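Long-range contacts in yeast glycogen phosphorylase (Saccharomyces cerevisiae, PDB 1YGP), which is a pyridoxal-5'-phosphate-containing carbohydrate phosphorylase from yeast, built as a two-domain enzyme of the GT-B fold: residues E562-W567 with K848-L853; I591-Y596 with I684-K689; L597-F602 with E837-R842. One frame throughout, in Å; residues are numbered along the deposited sequence.

Contact 1: residues E562-W567 with K848-L853; sequences EFLKKW and KSVLSL
Trp567 CG stands anti to the backbone N (chi1 -158°), beside the carbonyl carbon, and the ring beyond it meets Val850 and Ser849. In Val850, CG1 takes the position anti to the N and CG2 the one beside it, and each methyl meets a different ring. CG2 lies almost straight above the five-membered ring of Trp567, 3.7 Å from its centroid, as a CH-pi contact. CG1 comes instead to the edge of the Phe563 ring, in its plane, 3.8 Å from CE2. Leu564 adds its CD1 methyl, 4.0 Å from Val850 CG2.

A hydrogen bond in the ring plane limits how the indole can turn. Trp567 NE1 donates to Ser849 OG over 3.0 Å, with an N-H...O angle of 155°. Ser849 OG is also hydrogen-bonded to Gly733 O, so this small hydroxyl joins a buried ring N-H to a backbone carbonyl. At the six-membered end, Leu853 CG lies in plane at the indole edge, 3.5 Å from Trp567 CH2. A large, flat side chain with one polar edge atom thus suits this place, apolar over its face yet able to spend its N-H. Leu529 and Leu532 of helix 527-536 pack on the same indole.

The axes of the two short helical segments approach to 11.1 Å at 81°, a nearly perpendicular helix-helix packing in the C-terminal, Rossmann-like part of a GT-B phosphorylase, with helix 842-856 touching strand 735-739 through Ser852.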
loop_
_atom_site.group_PDB
_atom_site.type_symbol
_atom_site.label_atom_id
_atom_site.label_comp_id
_atom_site.label_asym_id
_atom_site.label_seq_id
_atom_site.Cartn_x
_atom_site.Cartn_y
_atom_site.Cartn_z
ATOM N N GLU A 562 29.968 44.080 14.586
ATOM C CA GLU A 562 29.534 42.908 15.343
ATOM C C GLU A 562 28.410 42.180 14.600
ATOM O O GLU A 562 28.389 40.947 14.516
ATOM C CB GLU A 562 29.017 43.320 16.714
ATOM N N PHE A 563 27.513 42.958 13.973
ATOM C CA PHE A 563 26.406 42.411 13.208
ATOM C C PHE A 563 26.966 41.604 12.056
ATOM O O PHE A 563 26.603 40.438 11.897
ATOM C CB PHE A 563 25.524 43.517 12.647
ATOM C CG PHE A 563 24.294 43.000 11.923
ATOM C CD1 PHE A 563 23.248 42.443 12.643
ATOM C CD2 PHE A 563 24.217 43.097 10.535
ATOM C CE1 PHE A 563 22.126 41.988 11.970
ATOM C CE2 PHE A 563 23.085 42.635 9.874
ATOM C CZ PHE A 563 22.039 42.081 10.594
ATOM N N LEU A 564 27.874 42.198 11.277
ATOM C CA LEU A 564 28.493 41.485 10.179
ATOM C C LEU A 564 29.201 40.231 10.672
ATOM O O LEU A 564 29.107 39.181 10.023
ATOM C CB LEU A 564 29.454 42.432 9.465
ATOM C CG LEU A 564 29.026 43.050 8.115
ATOM C CD1 LEU A 564 27.520 43.238 8.005
ATOM C CD2 LEU A 564 29.687 44.403 7.988
ATOM N N LYS A 565 29.836 40.255 11.847
ATOM C CA LYS A 565 30.486 39.060 12.362
ATOM C C LYS A 565 29.434 37.987 12.594
ATOM O O LYS A 565 29.605 36.824 12.205
ATOM C CB LYS A 565 31.175 39.330 13.686
ATOM N N LYS A 566 28.296 38.421 13.138
ATOM C CA LYS A 566 27.194 37.545 13.439
ATOM C C LYS A 566 26.631 36.902 12.177
ATOM O O LYS A 566 26.447 35.676 12.098
ATOM C CB LYS A 566 26.158 38.370 14.149
ATOM C CG LYS A 566 26.047 38.029 15.614
ATOM C CD LYS A 566 27.291 38.436 16.373
ATOM C CE LYS A 566 26.906 39.340 17.529
ATOM N NZ LYS A 566 26.306 40.566 17.037
ATOM N N TRP A 567 26.449 37.748 11.157
ATOM C CA TRP A 567 25.924 37.357 9.871
ATOM C C TRP A 567 26.859 36.342 9.256
ATOM O O TRP A 567 26.410 35.335 8.702
ATOM C CB TRP A 567 25.825 38.555 8.946
ATOM C CG TRP A 567 24.818 38.365 7.817
ATOM C CD1 TRP A 567 25.209 37.913 6.585
ATOM C CD2 TRP A 567 23.467 38.625 7.879
ATOM N NE1 TRP A 567 24.110 37.888 5.867
ATOM C CE2 TRP A 567 23.055 38.297 6.586
ATOM C CE3 TRP A 567 22.535 39.082 8.814
ATOM C CZ2 TRP A 567 21.724 38.420 6.209
ATOM C CZ3 TRP A 567 21.196 39.202 8.433
ATOM C CH2 TRP A 567 20.797 38.874 7.137
ATOM N N LYS A 848 26.753 43.041 0.848
ATOM C CA LYS A 848 25.902 42.604 -0.260
ATOM C C LYS A 848 24.875 41.564 0.180
ATOM O O LYS A 848 23.697 41.624 -0.176
ATOM C CB LYS A 848 26.733 42.001 -1.366
ATOM C CG LYS A 848 27.627 43.046 -2.009
ATOM C CD LYS A 848 28.448 42.442 -3.131
ATOM C CE LYS A 848 29.061 43.600 -3.873
ATOM N NZ LYS A 848 29.647 43.108 -5.098
ATOM N N SER A 849 25.312 40.637 1.029
ATOM C CA SER A 849 24.460 39.615 1.602
ATOM C C SER A 849 23.353 40.201 2.494
ATOM O O SER A 849 22.175 39.852 2.308
ATOM C CB SER A 849 25.382 38.671 2.363
ATOM O OG SER A 849 24.688 37.565 2.912
ATOM N N VAL A 850 23.658 41.122 3.434
ATOM C CA VAL A 850 22.658 41.716 4.338
ATOM C C VAL A 850 21.661 42.510 3.526
ATOM O O VAL A 850 20.451 42.400 3.713
ATOM C CB VAL A 850 23.301 42.656 5.387
ATOM C CG1 VAL A 850 22.231 43.275 6.253
ATOM C CG2 VAL A 850 24.197 41.862 6.344
ATOM N N LEU A 851 22.141 43.297 2.576
ATOM C CA LEU A 851 21.241 44.040 1.732
ATOM C C LEU A 851 20.381 43.100 0.904
ATOM O O LEU A 851 19.188 43.411 0.771
ATOM C CB LEU A 851 22.063 44.976 0.865
ATOM C CG LEU A 851 22.663 46.131 1.667
ATOM C CD1 LEU A 851 23.608 46.879 0.766
ATOM C CD2 LEU A 851 21.567 47.016 2.257
ATOM N N SER A 852 20.882 41.969 0.388
ATOM C CA SER A 852 20.055 41.000 -0.323
ATOM C C SER A 852 18.830 40.625 0.504
ATOM O O SER A 852 17.691 40.872 0.092
ATOM C CB SER A 852 20.867 39.751 -0.628
ATOM O OG SER A 852 21.739 39.978 -1.713
ATOM N N LEU A 853 19.082 40.136 1.721
ATOM C CA LEU A 853 18.057 39.797 2.700
ATOM C C LEU A 853 17.030 40.877 2.934
ATOM O O LEU A 853 15.821 40.666 2.895
ATOM C CB LEU A 853 18.681 39.525 4.029
ATOM C CG LEU A 853 18.694 38.136 4.499
ATOM C CD1 LEU A 853 17.276 37.740 4.950
ATOM C CD2 LEU A 853 19.343 37.309 3.408
#

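Contact 2: residues I591-Y596 with I684-K689; sequences IINREY and IEHLLK
Lys689 reaches the 591-596 loop with its ammonium group, in a charge-assisted hydrogen bond to a backbone carbonyl. NZ donates to Ile591 O over 3.0 Å, and the C=O...N angle of 159° places the nitrogen nearly in line with the carbonyl. A bend at chi4 (59°) sets NZ at Ile591 O; a long, flexible side chain can carry its charge from the strand to the loop.

Asn593 OD1 also lies 2.6 Å from His686 ND1, and the amide and ring planes are turned 54° apart. On its other branch, Asn593 ND2 makes a weak bond to Glu595 O.

His686 sits in a type I' beta turn, Ile684 to Leu687, closed by Leu687 N to Ile684 O at 2.9 Å. The turn leads into strand 688-693, an outermost strand of the six-stranded parallel sheet of the Rossmann-like domain, which pairs with strand 649-654.

Apolar contact is sparse. Ile591 CG2 approaches the aliphatic stem of Lys689, 4.4 Å from CD, while Ile592 points away and packs on Val579, Ile582 and Val650.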
loop_
_atom_site.group_PDB
_atom_site.type_symbol
_atom_site.label_atom_id
_atom_site.label_comp_id
_atom_site.label_asym_id
_atom_site.label_seq_id
_atom_site.Cartn_x
_atom_site.Cartn_y
_atom_site.Cartn_z
ATOM N N ILE A 591 34.886 15.193 1.651
ATOM C CA ILE A 591 35.458 15.600 0.371
ATOM C C ILE A 591 36.033 16.984 0.633
ATOM O O ILE A 591 37.206 17.259 0.378
ATOM C CB ILE A 591 34.427 15.757 -0.799
ATOM C CG1 ILE A 591 33.550 14.525 -0.967
ATOM C CG2 ILE A 591 35.212 16.030 -2.092
ATOM C CD1 ILE A 591 34.289 13.205 -1.255
ATOM N N ILE A 592 35.199 17.886 1.162
ATOM C CA ILE A 592 35.617 19.261 1.399
ATOM C C ILE A 592 36.516 19.295 2.618
ATOM O O ILE A 592 36.205 18.668 3.638
ATOM C CB ILE A 592 34.372 20.150 1.607
ATOM C CG1 ILE A 592 33.613 20.199 0.293
ATOM C CG2 ILE A 592 34.750 21.558 2.054
ATOM C CD1 ILE A 592 32.296 20.979 0.365
ATOM N N ASN A 593 37.614 20.042 2.499
ATOM C CA ASN A 593 38.593 20.193 3.573
ATOM C C ASN A 593 38.063 21.134 4.654
ATOM O O ASN A 593 38.054 22.351 4.477
ATOM C CB ASN A 593 39.867 20.731 2.949
ATOM C CG ASN A 593 41.055 20.899 3.882
ATOM O OD1 ASN A 593 42.114 20.336 3.609
ATOM N ND2 ASN A 593 41.026 21.700 4.932
ATOM N N ARG A 594 37.662 20.602 5.804
ATOM C CA ARG A 594 37.031 21.413 6.842
ATOM C C ARG A 594 37.867 22.540 7.440
ATOM O O ARG A 594 37.320 23.557 7.871
ATOM C CB ARG A 594 36.546 20.495 7.964
ATOM C CG ARG A 594 35.663 19.371 7.418
ATOM C CD ARG A 594 35.058 18.557 8.534
ATOM N NE ARG A 594 33.622 18.757 8.572
ATOM C CZ ARG A 594 32.753 17.743 8.659
ATOM N NH1 ARG A 594 33.149 16.480 8.722
ATOM N NH2 ARG A 594 31.452 18.004 8.650
ATOM N N GLU A 595 39.197 22.443 7.508
ATOM C CA GLU A 595 39.989 23.561 8.018
ATOM C C GLU A 595 39.986 24.624 6.931
ATOM O O GLU A 595 39.993 24.251 5.758
ATOM N N TYR A 596 39.938 25.926 7.186
ATOM C CA TYR A 596 39.982 26.881 6.080
ATOM C C TYR A 596 38.625 27.137 5.416
ATOM O O TYR A 596 38.508 27.984 4.525
ATOM N N ILE A 684 47.574 20.860 -6.139
ATOM C CA ILE A 684 46.873 22.111 -5.925
ATOM C C ILE A 684 46.369 22.207 -4.493
ATOM O O ILE A 684 45.499 23.026 -4.190
ATOM C CB ILE A 684 45.685 22.268 -6.939
ATOM C CG1 ILE A 684 44.707 21.103 -6.909
ATOM C CG2 ILE A 684 46.296 22.401 -8.315
ATOM C CD1 ILE A 684 43.440 21.377 -7.727
ATOM N N GLU A 685 46.867 21.336 -3.619
ATOM C CA GLU A 685 46.579 21.309 -2.195
ATOM C C GLU A 685 45.247 21.848 -1.652
ATOM O O GLU A 685 45.174 22.727 -0.792
ATOM C CB GLU A 685 47.756 22.014 -1.506
ATOM N N HIS A 686 44.132 21.283 -2.145
ATOM C CA HIS A 686 42.773 21.636 -1.722
ATOM C C HIS A 686 42.346 23.060 -2.059
ATOM O O HIS A 686 41.418 23.604 -1.458
ATOM C CB HIS A 686 42.566 21.461 -0.199
ATOM C CG HIS A 686 42.940 20.090 0.325
ATOM N ND1 HIS A 686 43.460 19.804 1.507
ATOM C CD2 HIS A 686 42.820 18.914 -0.370
ATOM C CE1 HIS A 686 43.664 18.513 1.561
ATOM N NE2 HIS A 686 43.272 17.992 0.423
ATOM N N LEU A 687 42.978 23.711 -3.033
ATOM C CA LEU A 687 42.533 25.024 -3.421
ATOM C C LEU A 687 41.268 24.925 -4.234
ATOM O O LEU A 687 40.555 25.921 -4.310
ATOM C CB LEU A 687 43.606 25.740 -4.235
ATOM C CG LEU A 687 44.583 26.647 -3.514
ATOM C CD1 LEU A 687 43.858 27.546 -2.531
ATOM C CD2 LEU A 687 45.525 25.807 -2.700
ATOM N N LEU A 688 40.970 23.756 -4.817
ATOM C CA LEU A 688 39.748 23.531 -5.582
ATOM C C LEU A 688 39.164 22.129 -5.417
ATOM O O LEU A 688 39.908 21.149 -5.537
ATOM C CB LEU A 688 39.998 23.739 -7.070
ATOM C CG LEU A 688 38.814 23.672 -8.007
ATOM C CD1 LEU A 688 37.866 24.841 -7.763
ATOM C CD2 LEU A 688 39.334 23.704 -9.416
ATOM N N LYS A 689 37.853 22.026 -5.159
ATOM C CA LYS A 689 37.115 20.759 -5.079
ATOM C C LYS A 689 35.853 20.879 -5.932
ATOM O O LYS A 689 35.280 21.971 -6.054
ATOM C CB LYS A 689 36.664 20.447 -3.660
ATOM C CG LYS A 689 37.786 20.214 -2.658
ATOM C CD LYS A 689 38.467 18.894 -2.957
ATOM C CE LYS A 689 39.761 18.699 -2.188
ATOM N NZ LYS A 689 39.532 18.750 -0.757
#

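Contact 3: residues L597-F602 with E837-R842; sequences LDDTLF and EFHNQR
Arg842 grips the backbone of Asp598: NH2 donates to its O over 2.9 Å, in the carbonyl plane, with an N-H...O angle of 142°. NH1 adds a weak bond to the same oxygen, and a weak, salt-bridging one to Asp598 OD1 at 3.4 Å. The third nitrogen is used at home, Arg842 NE bonding Phe838 O at 2.8 Å, so the guanidinium is anchored on both segments. A branched cation with several N-H groups suits such a double task.

Beside it, His839 ND1 donates to Asp599 OD1 over 3.1 Å in a nearly straight bond (163°). The oxygen lies in the imidazole plane, yet the donor stands well above the carboxylate plane, 63° out of it.

Gln841 follows helix 820-840 and holds the N-cap position of helix 842-856; Phe838 and His839 before it and Arg842 after it meet the residues leading into strand 601-606, the first in sequence of the C-terminal parallel sheet.

Phe838 is the apolar centre. Leu601 CD1 sits over one face, a CH-pi contact 3.7 Å from the ring centroid, and Arg842 NH2 lies over the opposite face toward the rim. Phe838 CD2 stands over the centre of the His839 ring, 3.6 Å above the plane, and Trp845 of helix 842-856 meets Phe838 edge-to-face.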
loop_
_atom_site.group_PDB
_atom_site.type_symbol
_atom_site.label_atom_id
_atom_site.label_comp_id
_atom_site.label_asym_id
_atom_site.label_seq_id
_atom_site.Cartn_x
_atom_site.Cartn_y
_atom_site.Cartn_z
ATOM N N LEU A 597 37.555 26.489 5.889
ATOM C CA LEU A 597 36.186 26.662 5.410
ATOM C C LEU A 597 35.677 28.105 5.314
ATOM O O LEU A 597 35.063 28.462 4.313
ATOM C CB LEU A 597 35.301 25.870 6.321
ATOM C CG LEU A 597 34.000 25.356 5.821
ATOM C CD1 LEU A 597 34.261 24.380 4.697
ATOM C CD2 LEU A 597 33.276 24.650 6.953
ATOM N N ASP A 598 35.944 28.994 6.288
ATOM C CA ASP A 598 35.511 30.394 6.203
ATOM C C ASP A 598 36.158 31.129 5.039
ATOM O O ASP A 598 35.675 32.178 4.626
ATOM C CB ASP A 598 35.844 31.180 7.478
ATOM C CG ASP A 598 35.070 32.497 7.657
ATOM O OD1 ASP A 598 33.952 32.614 7.153
ATOM O OD2 ASP A 598 35.578 33.415 8.309
ATOM N N ASP A 599 37.252 30.618 4.483
ATOM C CA ASP A 599 37.863 31.244 3.343
ATOM C C ASP A 599 37.606 30.362 2.121
ATOM O O ASP A 599 38.197 30.586 1.057
ATOM C CB ASP A 599 39.345 31.411 3.664
ATOM C CG ASP A 599 40.155 32.178 2.622
ATOM O OD1 ASP A 599 39.846 33.343 2.345
ATOM O OD2 ASP A 599 41.094 31.590 2.080
ATOM N N THR A 600 36.707 29.383 2.193
ATOM C CA THR A 600 36.409 28.554 1.043
ATOM C C THR A 600 35.121 29.081 0.418
ATOM O O THR A 600 34.075 29.067 1.072
ATOM C CB THR A 600 36.203 27.101 1.461
ATOM O OG1 THR A 600 37.322 26.668 2.221
ATOM C CG2 THR A 600 36.080 26.222 0.244
ATOM N N LEU A 601 35.133 29.569 -0.825
ATOM C CA LEU A 601 33.903 30.043 -1.446
ATOM C C LEU A 601 33.153 28.823 -1.950
ATOM O O LEU A 601 33.686 27.980 -2.686
ATOM C CB LEU A 601 34.151 30.961 -2.650
ATOM C CG LEU A 601 32.944 31.497 -3.426
ATOM C CD1 LEU A 601 32.439 32.796 -2.833
ATOM C CD2 LEU A 601 33.364 31.794 -4.849
ATOM N N PHE A 602 31.923 28.715 -1.476
ATOM C CA PHE A 602 31.023 27.691 -1.933
ATOM C C PHE A 602 30.230 28.282 -3.096
ATOM O O PHE A 602 29.487 29.265 -2.977
ATOM C CB PHE A 602 30.165 27.291 -0.745
ATOM C CG PHE A 602 30.839 26.260 0.171
ATOM C CD1 PHE A 602 32.198 26.332 0.504
ATOM C CD2 PHE A 602 30.073 25.221 0.709
ATOM C CE1 PHE A 602 32.764 25.381 1.356
ATOM C CE2 PHE A 602 30.652 24.280 1.559
ATOM C CZ PHE A 602 31.993 24.360 1.882
ATOM N N GLU A 837 36.551 39.915 -4.273
ATOM C CA GLU A 837 35.522 40.434 -3.387
ATOM C C GLU A 837 35.410 39.595 -2.134
ATOM O O GLU A 837 35.715 40.080 -1.051
ATOM C CB GLU A 837 34.194 40.422 -4.097
ATOM C CG GLU A 837 33.810 41.664 -4.860
ATOM C CD GLU A 837 33.158 42.651 -3.919
ATOM O OE1 GLU A 837 32.011 42.430 -3.556
ATOM O OE2 GLU A 837 33.800 43.625 -3.529
ATOM N N PHE A 838 35.096 38.310 -2.294
ATOM C CA PHE A 838 34.874 37.397 -1.189
ATOM C C PHE A 838 36.094 37.170 -0.318
ATOM O O PHE A 838 36.014 37.288 0.904
ATOM C CB PHE A 838 34.368 36.033 -1.740
ATOM C CG PHE A 838 34.244 34.916 -0.701
ATOM C CD1 PHE A 838 33.144 34.855 0.143
ATOM C CD2 PHE A 838 35.255 33.956 -0.584
ATOM C CE1 PHE A 838 33.068 33.842 1.091
ATOM C CE2 PHE A 838 35.169 32.944 0.372
ATOM C CZ PHE A 838 34.071 32.884 1.214
ATOM N N HIS A 839 37.233 36.811 -0.902
ATOM C CA HIS A 839 38.352 36.455 -0.049
ATOM C C HIS A 839 39.034 37.677 0.548
ATOM O O HIS A 839 39.293 37.738 1.749
ATOM C CB HIS A 839 39.376 35.631 -0.836
ATOM C CG HIS A 839 38.910 34.249 -1.262
ATOM N ND1 HIS A 839 38.887 33.109 -0.583
ATOM C CD2 HIS A 839 38.461 33.957 -2.530
ATOM C CE1 HIS A 839 38.461 32.158 -1.381
ATOM N NE2 HIS A 839 38.208 32.677 -2.553
ATOM N N ASN A 840 39.233 38.705 -0.263
ATOM C CA ASN A 840 40.039 39.812 0.175
ATOM C C ASN A 840 39.258 40.931 0.792
ATOM O O ASN A 840 39.835 41.697 1.562
ATOM C CB ASN A 840 40.826 40.366 -0.977
ATOM C CG ASN A 840 41.699 39.309 -1.626
ATOM O OD1 ASN A 840 42.222 38.384 -1.003
ATOM N ND2 ASN A 840 41.857 39.394 -2.939
ATOM N N GLN A 841 37.980 41.119 0.490
ATOM C CA GLN A 841 37.252 42.175 1.166
ATOM C C GLN A 841 35.836 41.783 1.562
ATOM O O GLN A 841 34.804 42.368 1.209
ATOM C CB GLN A 841 37.270 43.445 0.287
ATOM C CG GLN A 841 37.007 43.402 -1.204
ATOM C CD GLN A 841 37.259 44.759 -1.866
ATOM O OE1 GLN A 841 37.516 45.776 -1.225
ATOM N NE2 GLN A 841 37.198 44.879 -3.184
ATOM N N ARG A 842 35.857 40.793 2.453
ATOM C CA ARG A 842 34.667 40.203 3.013
ATOM C C ARG A 842 33.720 41.205 3.658
ATOM O O ARG A 842 32.515 40.972 3.581
ATOM C CB ARG A 842 35.089 39.163 4.008
ATOM C CG ARG A 842 33.979 38.279 4.545
ATOM C CD ARG A 842 33.381 37.318 3.518
ATOM N NE ARG A 842 34.371 36.398 2.987
ATOM C CZ ARG A 842 34.854 35.371 3.690
ATOM N NH1 ARG A 842 34.449 35.093 4.944
ATOM N NH2 ARG A 842 35.803 34.644 3.109
#

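How the contacts relate
All three contacts lie on one side of the chain's centre. Contacts 1 and 3, with centres about 14 Å apart, join neighbouring stretches of chain: helix 562-584 precedes strand 601-606, as helix 820-840 precedes helix 842-856, and a Lys848-Glu837 salt bridge links them. Contacts 2 and 3 have centres about 13 Å apart; both reach the six-stranded parallel sheet, and Ile592 packs on Phe602 and Leu597. Contacts 1 and 2, with centres about 25 Å apart, do not touch. In sequence, contact 1 encloses the others, while contacts 2 and 3 interleave. Contacts 1 and 3 tie late helices to helix 562-584 and strand 601-606; contact 2 ties the intervening loop to an edge strand.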